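Local coordinates for protein Lys-gingipain W83 (Porphyromonas gingivalis, PDB 4ITC) that cleaves proteins after lysine as a secreted cysteine protease and possible virulence factor, the chain here being its calcium-binding K1 adhesin domain, of a type haemolytic in vitro, at residues T59-L64 with R152-T157; E91-Y96 with F160-D165; P13-T18 with I65-D70. All coordinates share one frame; numbering follows the deposited sequence.

Interaction 1: residues T59-L64 with R152-T157. With CA (calcium ion), chain B.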
loop_
_atom_site.group_PDB
_atom_site.type_symbol
_atom_site.label_atom_id
_atom_site.label_comp_id
_atom_site.label_asym_id
_atom_site.label_seq_id
_atom_site.Cartn_x
_atom_site.Cartn_y
_atom_site.Cartn_z
ATOM N N THR A 59 -12.448 6.195 -8.106
ATOM C CA THR A 59 -11.236 6.562 -8.812
ATOM C C THR A 59 -10.169 7.088 -7.799
ATOM O O THR A 59 -9.854 8.300 -7.752
ATOM C CB THR A 59 -11.517 7.583 -9.922
ATOM O OG1 THR A 59 -12.126 8.746 -9.347
ATOM C CG2 THR A 59 -12.404 6.974 -11.001
ATOM N N PRO A 60 -9.581 6.156 -7.018
ATOM C CA PRO A 60 -8.659 6.579 -5.954
ATOM C C PRO A 60 -7.414 7.305 -6.459
ATOM O O PRO A 60 -6.870 6.973 -7.522
ATOM C CB PRO A 60 -8.239 5.256 -5.288
ATOM C CG PRO A 60 -8.571 4.217 -6.283
ATOM C CD PRO A 60 -9.796 4.699 -6.994
ATOM N N ASP A 61 -6.953 8.236 -5.645
ATOM C CA ASP A 61 -5.614 8.743 -5.668
ATOM C C ASP A 61 -5.261 8.953 -4.207
ATOM O O ASP A 61 -5.334 10.062 -3.652
ATOM C CB ASP A 61 -5.494 9.999 -6.506
ATOM C CG ASP A 61 -4.072 10.481 -6.622
ATOM O OD1 ASP A 61 -3.167 9.760 -6.151
ATOM O OD2 ASP A 61 -3.853 11.607 -7.168
ATOM N N ASN A 62 -4.928 7.823 -3.555
ATOM C CA ASN A 62 -4.805 7.763 -2.073
ATOM C C ASN A 62 -3.373 7.467 -1.683
ATOM O O ASN A 62 -2.778 6.479 -2.201
ATOM C CB ASN A 62 -5.677 6.682 -1.474
ATOM C CG ASN A 62 -7.171 6.761 -1.852
ATOM O OD1 ASN A 62 -7.743 7.857 -2.146
ATOM N ND2 ASN A 62 -7.848 5.596 -1.761
ATOM N N TYR A 63 -2.851 8.220 -0.734
ATOM C CA TYR A 63 -1.478 8.098 -0.267
ATOM C C TYR A 63 -1.462 7.649 1.165
ATOM O O TYR A 63 -2.249 8.114 1.985
ATOM C CB TYR A 63 -0.729 9.406 -0.317
ATOM C CG TYR A 63 -0.484 10.020 -1.701
ATOM C CD1 TYR A 63 -1.483 10.606 -2.428
ATOM C CD2 TYR A 63 0.790 10.056 -2.219
ATOM C CE1 TYR A 63 -1.230 11.177 -3.653
ATOM C CE2 TYR A 63 1.052 10.633 -3.438
ATOM C CZ TYR A 63 0.018 11.213 -4.140
ATOM O OH TYR A 63 0.268 11.818 -5.343
ATOM N N LEU A 64 -0.545 6.737 1.473
ATOM C CA LEU A 64 -0.221 6.320 2.845
ATOM C C LEU A 64 1.277 6.577 2.987
ATOM O O LEU A 64 2.083 6.018 2.224
ATOM C CB LEU A 64 -0.537 4.850 3.036
ATOM C CG LEU A 64 -0.120 4.247 4.367
ATOM C CD1 LEU A 64 -0.845 4.852 5.555
ATOM C CD2 LEU A 64 -0.299 2.740 4.324
ATOM N N ARG A 152 1.025 4.803 -2.980
ATOM C CA ARG A 152 -0.006 5.531 -3.676
ATOM C C ARG A 152 -0.856 4.572 -4.476
ATOM O O ARG A 152 -0.356 3.843 -5.332
ATOM C CB ARG A 152 0.615 6.529 -4.643
ATOM C CG ARG A 152 -0.348 7.493 -5.312
ATOM C CD ARG A 152 0.388 8.331 -6.359
ATOM N NE ARG A 152 -0.540 9.225 -7.031
ATOM C CZ ARG A 152 -0.266 9.903 -8.113
ATOM N NH1 ARG A 152 0.909 9.773 -8.713
ATOM N NH2 ARG A 152 -1.198 10.709 -8.607
ATOM N N HIS A 153 -2.156 4.557 -4.197
ATOM C CA HIS A 153 -3.153 3.791 -4.984
ATOM C C HIS A 153 -3.823 4.739 -5.929
ATOM O O HIS A 153 -4.493 5.648 -5.487
ATOM C CB HIS A 153 -4.170 3.170 -4.041
ATOM C CG HIS A 153 -5.170 2.298 -4.713
ATOM N ND1 HIS A 153 -6.410 2.029 -4.161
ATOM C CD2 HIS A 153 -5.071 1.522 -5.806
ATOM C CE1 HIS A 153 -7.047 1.162 -4.924
ATOM N NE2 HIS A 153 -6.256 0.846 -5.938
ATOM N N PHE A 154 -3.594 4.552 -7.230
ATOM C CA PHE A 154 -4.002 5.559 -8.224
ATOM C C PHE A 154 -4.085 4.897 -9.575
ATOM O O PHE A 154 -3.664 3.759 -9.720
ATOM C CB PHE A 154 -3.052 6.800 -8.261
ATOM C CG PHE A 154 -1.710 6.540 -8.916
ATOM C CD1 PHE A 154 -0.825 5.598 -8.403
ATOM C CD2 PHE A 154 -1.344 7.227 -10.043
ATOM C CE1 PHE A 154 0.380 5.354 -9.004
ATOM C CE2 PHE A 154 -0.116 6.990 -10.649
ATOM C CZ PHE A 154 0.724 6.029 -10.146
ATOM N N GLN A 155 -4.624 5.614 -10.564
ATOM C CA GLN A 155 -4.812 5.036 -11.932
ATOM C C GLN A 155 -5.435 3.646 -11.839
ATOM O O GLN A 155 -5.003 2.681 -12.510
ATOM C CB GLN A 155 -3.510 5.022 -12.734
ATOM C CG GLN A 155 -3.148 6.425 -13.173
ATOM C CD GLN A 155 -1.782 6.539 -13.825
ATOM O OE1 GLN A 155 -1.154 5.547 -14.190
ATOM N NE2 GLN A 155 -1.328 7.759 -13.975
ATOM N N SER A 156 -6.417 3.553 -10.933
ATOM C CA SER A 156 -7.121 2.323 -10.629
ATOM C C SER A 156 -8.604 2.633 -10.595
ATOM O O SER A 156 -9.045 3.704 -10.138
ATOM C CB SER A 156 -6.715 1.755 -9.256
ATOM O OG SER A 156 -5.343 1.390 -9.241
ATOM N N THR A 157 -9.394 1.723 -11.132
ATOM C CA THR A 157 -10.847 1.867 -10.967
ATOM C C THR A 157 -11.543 0.532 -11.208
ATOM O O THR A 157 -11.109 -0.292 -12.032
ATOM C CB THR A 157 -11.390 2.962 -11.916
ATOM O OG1 THR A 157 -12.748 3.248 -11.580
ATOM C CG2 THR A 157 -11.351 2.484 -13.385
HETATM CA CA CA B . -9.932 8.796 -2.328
HETATM O O HOH W 1 -7.874 5.949 -9.869
HETATM O O HOH W 2 -5.532 8.419 -10.339
HETATM O O HOH W 3 -10.821 6.894 -3.558
#
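The guanidinium of Arg-152 lies between two aromatic side chains: the hydroxyl of Tyr-63 over one face, the Phe-154 ring over the other, and the carboxylate of Asp-61 at its edge. This cluster sits where strands 62-65 and 148-153 pair antiparallel in the five-stranded sheet of the adhesin β-sandwich. The Arg-152 chain runs extended from CG to NE alongside the Tyr-63 ring, both side chains pointing the same way. CG stands over the centre of that ring, 3.9 Å from the centroid, in a CH-pi contact, and the guanidinium plane is only 14° from the ring plane. Asp-61 turns CG anti to its backbone N (chi1 -176°), bringing the carboxylate to a side-on, two-nitrogen grip. Arg-152 NE meets Asp-61 OD1 at 2.8 Å in a nearly straight bond lying in the guanidinium plane, whereas NH2 reaches OD2 from above the carboxylate plane at 3.2 Å. Tyr-96 OH takes NH1, so each nitrogen of the guanidinium has a partner.

On the face opposite Tyr-63 and Arg-152 lie Asn-62 and His-153, a hydrogen-bonded pair whose N-H and C=O groups bond reciprocally. Pro-60 CG covers one face of the imidazole, 3.9 Å from its centroid, while Ser-47 and Glu-91 engage the two ring nitrogens. A water donates to Pro-60 O at 2.8 Å. Asn-62 ND2 bonds Ser-47 OG, and Asn-62 OD1 joins Asp-20, Asp-22, Asp-24 and the carbonyl of His-26 around calcium, at 2.4 Å from the metal.

Interaction 2: residues E91-Y96 with F160-D165; sequences EHYAVY and FYIDLD. With CA (calcium ion), chain C.
Glu-91 and Tyr-93 reach from strand 92-98 and the residue before it toward Ile-162 of strand 161-171, joining the two sheets of the β-sandwich through side chains in the buried interior. The tight part is apolar. Ile-162 sends CG1 anti to its backbone N (chi1 -176°), and the extended branch carries CD1 to 3.5 Å from Tyr-93 CD1, the two side chains crossing at about a right angle. Glu-91 CB packs beside Ile-162 CB at 3.9 Å.

Farther along, the strands separate: Val-95 and Leu-164 do not touch each other, and Phe-79 and Phe-151 each pack against both. Farther still, Asp-165 binds calcium through both carboxylate oxygens. At the other end Phe-160 is partly exposed, with its ring laid against that of Tyr-161.

The Glu-91 chain bends at chi2 (-72°) and passes beside the Tyr-161 carbonyl, so that OE2 accepts from Phe-160 N at 2.9 Å with a bent N-H...O angle of 140°. Ser-49 OG also bonds OE2, and His-153 engages OE1. With Phe-160 O, another acceptor, 3.3 Å from OE2, the partners on both oxygens may favour an ionised carboxylate but do not establish it.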
loop_
_atom_site.group_PDB
_atom_site.type_symbol
_atom_site.label_atom_id
_atom_site.label_comp_id
_atom_site.label_asym_id
_atom_site.label_seq_id
_atom_site.Cartn_x
_atom_site.Cartn_y
_atom_site.Cartn_z
ATOM N N GLU A 91 -5.207 -3.929 -9.468
ATOM C CA GLU A 91 -4.989 -2.664 -8.802
ATOM C C GLU A 91 -3.612 -2.128 -9.138
ATOM O O GLU A 91 -2.609 -2.875 -9.110
ATOM C CB GLU A 91 -5.150 -2.835 -7.282
ATOM C CG GLU A 91 -6.549 -3.334 -6.857
ATOM C CD GLU A 91 -7.663 -2.297 -6.986
ATOM O OE1 GLU A 91 -7.404 -1.162 -7.475
ATOM O OE2 GLU A 91 -8.832 -2.622 -6.652
ATOM N N HIS A 92 -3.555 -0.834 -9.356
ATOM C CA HIS A 92 -2.331 -0.139 -9.724
ATOM C C HIS A 92 -1.852 0.699 -8.563
ATOM O O HIS A 92 -2.635 1.410 -7.946
ATOM C CB HIS A 92 -2.598 0.744 -10.942
ATOM C CG HIS A 92 -1.362 1.392 -11.506
ATOM N ND1 HIS A 92 -0.519 0.713 -12.359
ATOM C CD2 HIS A 92 -0.788 2.592 -11.275
ATOM C CE1 HIS A 92 0.503 1.498 -12.663
ATOM N NE2 HIS A 92 0.359 2.645 -12.035
ATOM N N TYR A 93 -0.547 0.676 -8.342
ATOM C CA TYR A 93 0.015 1.450 -7.249
ATOM C C TYR A 93 1.455 1.807 -7.555
ATOM O O TYR A 93 2.092 1.252 -8.494
ATOM C CB TYR A 93 -0.059 0.694 -5.897
ATOM C CG TYR A 93 0.904 -0.458 -5.789
ATOM C CD1 TYR A 93 0.668 -1.669 -6.447
ATOM C CD2 TYR A 93 2.072 -0.335 -5.083
ATOM C CE1 TYR A 93 1.573 -2.720 -6.380
ATOM C CE2 TYR A 93 2.976 -1.384 -5.011
ATOM C CZ TYR A 93 2.724 -2.546 -5.691
ATOM O OH TYR A 93 3.663 -3.564 -5.569
ATOM N N ALA A 94 1.971 2.729 -6.768
ATOM C CA ALA A 94 3.396 3.079 -6.863
ATOM C C ALA A 94 3.915 3.373 -5.469
ATOM O O ALA A 94 3.134 3.709 -4.582
ATOM C CB ALA A 94 3.637 4.246 -7.816
ATOM N N VAL A 95 5.229 3.229 -5.282
ATOM C CA VAL A 95 5.924 3.600 -4.087
ATOM C C VAL A 95 6.914 4.689 -4.430
ATOM O O VAL A 95 7.656 4.570 -5.441
ATOM C CB VAL A 95 6.694 2.386 -3.501
ATOM C CG1 VAL A 95 7.509 2.743 -2.290
ATOM C CG2 VAL A 95 5.753 1.234 -3.226
ATOM N N TYR A 96 6.945 5.763 -3.629
ATOM C CA TYR A 96 7.786 6.937 -3.873
ATOM C C TYR A 96 8.618 7.244 -2.659
ATOM O O TYR A 96 8.190 6.932 -1.542
ATOM C CB TYR A 96 6.922 8.220 -4.102
ATOM C CG TYR A 96 5.962 8.143 -5.267
ATOM C CD1 TYR A 96 4.718 7.535 -5.140
ATOM C CD2 TYR A 96 6.306 8.691 -6.504
ATOM C CE1 TYR A 96 3.843 7.477 -6.217
ATOM C CE2 TYR A 96 5.441 8.633 -7.571
ATOM C CZ TYR A 96 4.203 8.047 -7.433
ATOM O OH TYR A 96 3.318 7.995 -8.504
ATOM N N PHE A 160 -11.317 -4.010 -6.859
ATOM C CA PHE A 160 -11.884 -4.142 -5.500
ATOM C C PHE A 160 -10.993 -3.408 -4.512
ATOM O O PHE A 160 -11.139 -2.203 -4.359
ATOM C CB PHE A 160 -12.212 -5.590 -5.127
ATOM C CG PHE A 160 -13.083 -5.726 -3.907
ATOM C CD1 PHE A 160 -14.273 -5.028 -3.822
ATOM C CD2 PHE A 160 -12.712 -6.527 -2.861
ATOM C CE1 PHE A 160 -15.111 -5.166 -2.707
ATOM C CE2 PHE A 160 -13.547 -6.667 -1.723
ATOM C CZ PHE A 160 -14.728 -5.975 -1.652
ATOM N N TYR A 161 -10.143 -4.111 -3.802
ATOM C CA TYR A 161 -9.154 -3.487 -2.901
ATOM C C TYR A 161 -7.755 -3.931 -3.228
ATOM O O TYR A 161 -7.528 -5.061 -3.664
ATOM C CB TYR A 161 -9.332 -3.805 -1.421
ATOM C CG TYR A 161 -10.697 -3.850 -0.808
ATOM C CD1 TYR A 161 -11.769 -3.098 -1.319
ATOM C CD2 TYR A 161 -10.891 -4.596 0.349
ATOM C CE1 TYR A 161 -13.009 -3.166 -0.708
ATOM C CE2 TYR A 161 -12.126 -4.653 0.975
ATOM C CZ TYR A 161 -13.174 -3.938 0.437
ATOM O OH TYR A 161 -14.444 -3.907 1.015
ATOM N N ILE A 162 -6.803 -3.031 -2.955
ATOM C CA ILE A 162 -5.429 -3.388 -2.757
ATOM C C ILE A 162 -5.162 -3.427 -1.250
ATOM O O ILE A 162 -5.544 -2.507 -0.513
ATOM C CB ILE A 162 -4.443 -2.424 -3.494
ATOM C CG1 ILE A 162 -2.992 -2.905 -3.327
ATOM C CG2 ILE A 162 -4.623 -0.969 -3.115
ATOM C CD1 ILE A 162 -2.040 -2.128 -4.211
ATOM N N ASP A 163 -4.480 -4.470 -0.809
ATOM C CA ASP A 163 -4.111 -4.634 0.579
ATOM C C ASP A 163 -2.571 -4.549 0.689
ATOM O O ASP A 163 -1.858 -5.085 -0.145
ATOM C CB ASP A 163 -4.515 -5.994 1.096
ATOM C CG ASP A 163 -5.993 -6.343 0.975
ATOM O OD1 ASP A 163 -6.887 -5.511 0.683
ATOM O OD2 ASP A 163 -6.255 -7.582 1.215
ATOM N N LEU A 164 -2.105 -3.998 1.800
ATOM C CA LEU A 164 -0.704 -3.729 2.060
ATOM C C LEU A 164 -0.423 -4.102 3.511
ATOM O O LEU A 164 -1.235 -3.804 4.404
ATOM C CB LEU A 164 -0.403 -2.231 1.825
ATOM C CG LEU A 164 0.939 -1.693 2.309
ATOM C CD1 LEU A 164 2.006 -2.164 1.352
ATOM C CD2 LEU A 164 0.943 -0.161 2.336
ATOM N N ASP A 165 0.722 -4.768 3.752
ATOM C CA ASP A 165 1.055 -5.208 5.119
ATOM C C ASP A 165 2.547 -5.306 5.334
ATOM O O ASP A 165 3.345 -5.369 4.378
ATOM C CB ASP A 165 0.371 -6.548 5.432
ATOM C CG ASP A 165 0.154 -6.790 6.921
ATOM O OD1 ASP A 165 0.340 -5.874 7.746
ATOM O OD2 ASP A 165 -0.259 -7.923 7.268
HETATM CA CA CA C . -0.178 -7.284 9.659
#

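Interaction 3: residues P13-T18 with I65-D70. With GAI (guanidine), chain G.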
loop_
_atom_site.group_PDB
_atom_site.type_symbol
_atom_site.label_atom_id
_atom_site.label_comp_id
_atom_site.label_asym_id
_atom_site.label_seq_id
_atom_site.Cartn_x
_atom_site.Cartn_y
_atom_site.Cartn_z
ATOM N N PRO A 13 -1.102 4.081 12.673
ATOM C CA PRO A 13 -0.726 5.027 13.724
ATOM C C PRO A 13 -0.814 6.476 13.273
ATOM O O PRO A 13 -0.605 6.770 12.089
ATOM C CB PRO A 13 0.699 4.634 14.070
ATOM C CG PRO A 13 0.897 3.272 13.546
ATOM C CD PRO A 13 -0.027 3.118 12.380
ATOM N N ALA A 14 -1.106 7.409 14.178
ATOM C CA ALA A 14 -1.197 8.820 13.843
ATOM C C ALA A 14 0.084 9.429 13.308
ATOM O O ALA A 14 0.053 10.502 12.727
ATOM C CB ALA A 14 -1.683 9.614 15.056
ATOM N N SER A 15 1.225 8.768 13.524
ATOM C CA SER A 15 2.495 9.239 12.993
ATOM C C SER A 15 2.597 9.000 11.473
ATOM O O SER A 15 3.436 9.624 10.827
ATOM C CB SER A 15 3.642 8.544 13.693
ATOM O OG SER A 15 3.438 7.138 13.679
ATOM N N TRP A 16 1.741 8.141 10.925
ATOM C CA TRP A 16 1.662 7.975 9.468
ATOM C C TRP A 16 0.711 9.035 8.960
ATOM O O TRP A 16 -0.184 9.456 9.665
ATOM C CB TRP A 16 1.182 6.577 9.086
ATOM C CG TRP A 16 2.183 5.488 9.333
ATOM C CD1 TRP A 16 2.707 5.102 10.553
ATOM C CD2 TRP A 16 2.726 4.602 8.370
ATOM N NE1 TRP A 16 3.569 4.063 10.384
ATOM C CE2 TRP A 16 3.600 3.732 9.045
ATOM C CE3 TRP A 16 2.594 4.481 6.990
ATOM C CZ2 TRP A 16 4.322 2.737 8.383
ATOM C CZ3 TRP A 16 3.328 3.467 6.342
ATOM C CH2 TRP A 16 4.159 2.628 7.031
ATOM N N LYS A 17 0.906 9.490 7.735
ATOM C CA LYS A 17 0.019 10.465 7.133
ATOM C C LYS A 17 -0.779 9.821 6.020
ATOM O O LYS A 17 -0.253 8.972 5.283
ATOM C CB LYS A 17 0.834 11.634 6.566
ATOM C CG LYS A 17 0.023 12.678 5.823
ATOM C CD LYS A 17 0.912 13.865 5.523
ATOM C CE LYS A 17 0.182 14.914 4.737
ATOM N NZ LYS A 17 1.064 16.058 4.400
ATOM N N THR A 18 -2.046 10.168 5.914
ATOM C CA THR A 18 -2.869 9.718 4.794
ATOM C C THR A 18 -3.317 10.923 4.013
ATOM O O THR A 18 -3.613 11.991 4.586
ATOM C CB THR A 18 -4.074 8.851 5.213
ATOM O OG1 THR A 18 -4.835 9.526 6.235
ATOM C CG2 THR A 18 -3.619 7.485 5.682
ATOM N N ILE A 65 1.639 7.398 3.973
ATOM C CA ILE A 65 2.982 7.930 4.066
ATOM C C ILE A 65 3.577 7.628 5.434
ATOM O O ILE A 65 2.913 7.822 6.453
ATOM C CB ILE A 65 2.948 9.461 3.825
ATOM C CG1 ILE A 65 2.438 9.773 2.394
ATOM C CG2 ILE A 65 4.318 10.113 4.026
ATOM C CD1 ILE A 65 1.816 11.134 2.253
ATOM N N THR A 66 4.809 7.143 5.428
ATOM C CA THR A 66 5.553 6.871 6.661
ATOM C C THR A 66 5.773 8.088 7.535
ATOM O O THR A 66 5.709 9.224 7.094
ATOM C CB THR A 66 6.921 6.242 6.368
ATOM O OG1 THR A 66 7.733 7.228 5.731
ATOM C CG2 THR A 66 6.823 4.943 5.535
ATOM N N PRO A 67 6.051 7.828 8.822
ATOM C CA PRO A 67 6.695 8.870 9.599
ATOM C C PRO A 67 8.040 9.263 8.986
ATOM O O PRO A 67 8.572 8.559 8.109
ATOM C CB PRO A 67 6.906 8.171 10.968
ATOM C CG PRO A 67 6.025 7.015 11.012
ATOM C CD PRO A 67 5.890 6.580 9.585
ATOM N N ALA A 68 8.590 10.369 9.448
ATOM C CA ALA A 68 9.879 10.805 8.959
ATOM C C ALA A 68 10.951 9.764 9.224
ATOM O O ALA A 68 10.992 9.162 10.298
ATOM C CB ALA A 68 10.269 12.119 9.630
ATOM N N LEU A 69 11.869 9.647 8.275
ATOM C CA LEU A 69 12.902 8.634 8.254
ATOM C C LEU A 69 14.292 9.293 8.271
ATOM O O LEU A 69 14.467 10.424 7.830
ATOM C CB LEU A 69 12.775 7.800 6.986
ATOM C CG LEU A 69 11.405 7.197 6.668
ATOM C CD1 LEU A 69 11.386 6.576 5.278
ATOM C CD2 LEU A 69 11.005 6.157 7.699
ATOM N N ASP A 70 15.260 8.560 8.847
ATOM C CA ASP A 70 16.661 8.980 8.932
ATOM C C ASP A 70 17.498 7.971 8.176
ATOM O O ASP A 70 17.820 6.894 8.686
ATOM C CB ASP A 70 17.092 9.006 10.419
ATOM C CG ASP A 70 18.516 9.504 10.621
ATOM O OD1 ASP A 70 19.007 10.268 9.766
ATOM O OD2 ASP A 70 19.098 9.140 11.670
HETATM C C GAI G . -3.746 8.170 9.719
HETATM N N1 GAI G . -3.315 9.019 8.888
HETATM N N2 GAI G . -3.015 7.772 10.757
HETATM N N3 GAI G . -4.973 7.667 9.556
#
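Lys-17 and Ile-65 form an antiparallel hydrogen-bonded pair, with Ile-65 N bonding Lys-17 O at 2.8 Å and Lys-17 N bonding Ile-65 O at 2.9 Å. The pair closes one end of the pairing between strand 17-20, an outermost strand of the five-stranded sheet in this β-sandwich, and strand 62-65. A type I β-turn from Pro-13 to Trp-16 leads into it.

The indole of Trp-16 lies across the chain as it leaves strand 62-65. Its CG is anti to the carbonyl carbon (chi1 -71°), which sets one ring face over Thr-66 and Pro-67. Pro-67 CD sits 3.5 Å from the centroid of the five-membered ring, 11° off its normal, and Thr-66 CA lies over the six-membered ring at 4.0 Å: two CH-pi contacts on the same face. Thr-66 CG2 touches the far rim at CH2, while Phe-8 meets the indole edge-to-face. Pro-67 CG also packs against Ser-15 OG. Lys-17 and Ile-65 bring their CB atoms together on the other side of the strand pair, and the extended lysine chain continues away to a salt bridge with Asp-103.

The backbone also borders a guanidine site. Pro-13 O approaches the ligand's N2, and Trp-16 O accepts from N1 and more weakly from N2. Guanidine N1 in turn donates to Thr-18 OG1 at 3.1 Å.

Interactions 1 and 3 succeed each other along strand 62-65: Leu-64 CD1 packs 3.7 Å from Trp-16 CE3, although the two centres are 18 Å apart. Interaction 2 lies deeper, its centre 8 Å from that of interaction 1, and a probable hydrogen bond between His-153 NE2 and Glu-91 OE1, at 2.8 Å, connects them, as probably does Ser-156 OG, in the conformer given, with His-92 N at 2.9 Å. Interactions 2 and 3 do not touch, their nearest atoms being about 6 Å apart. Each of the first two carries one ligand of a different calcium, Asn-62 and Asp-165, whereas interaction 3 borders guanidine. All three reach the five-stranded sheet, and the two segments of interaction 2 lie one on each sheet.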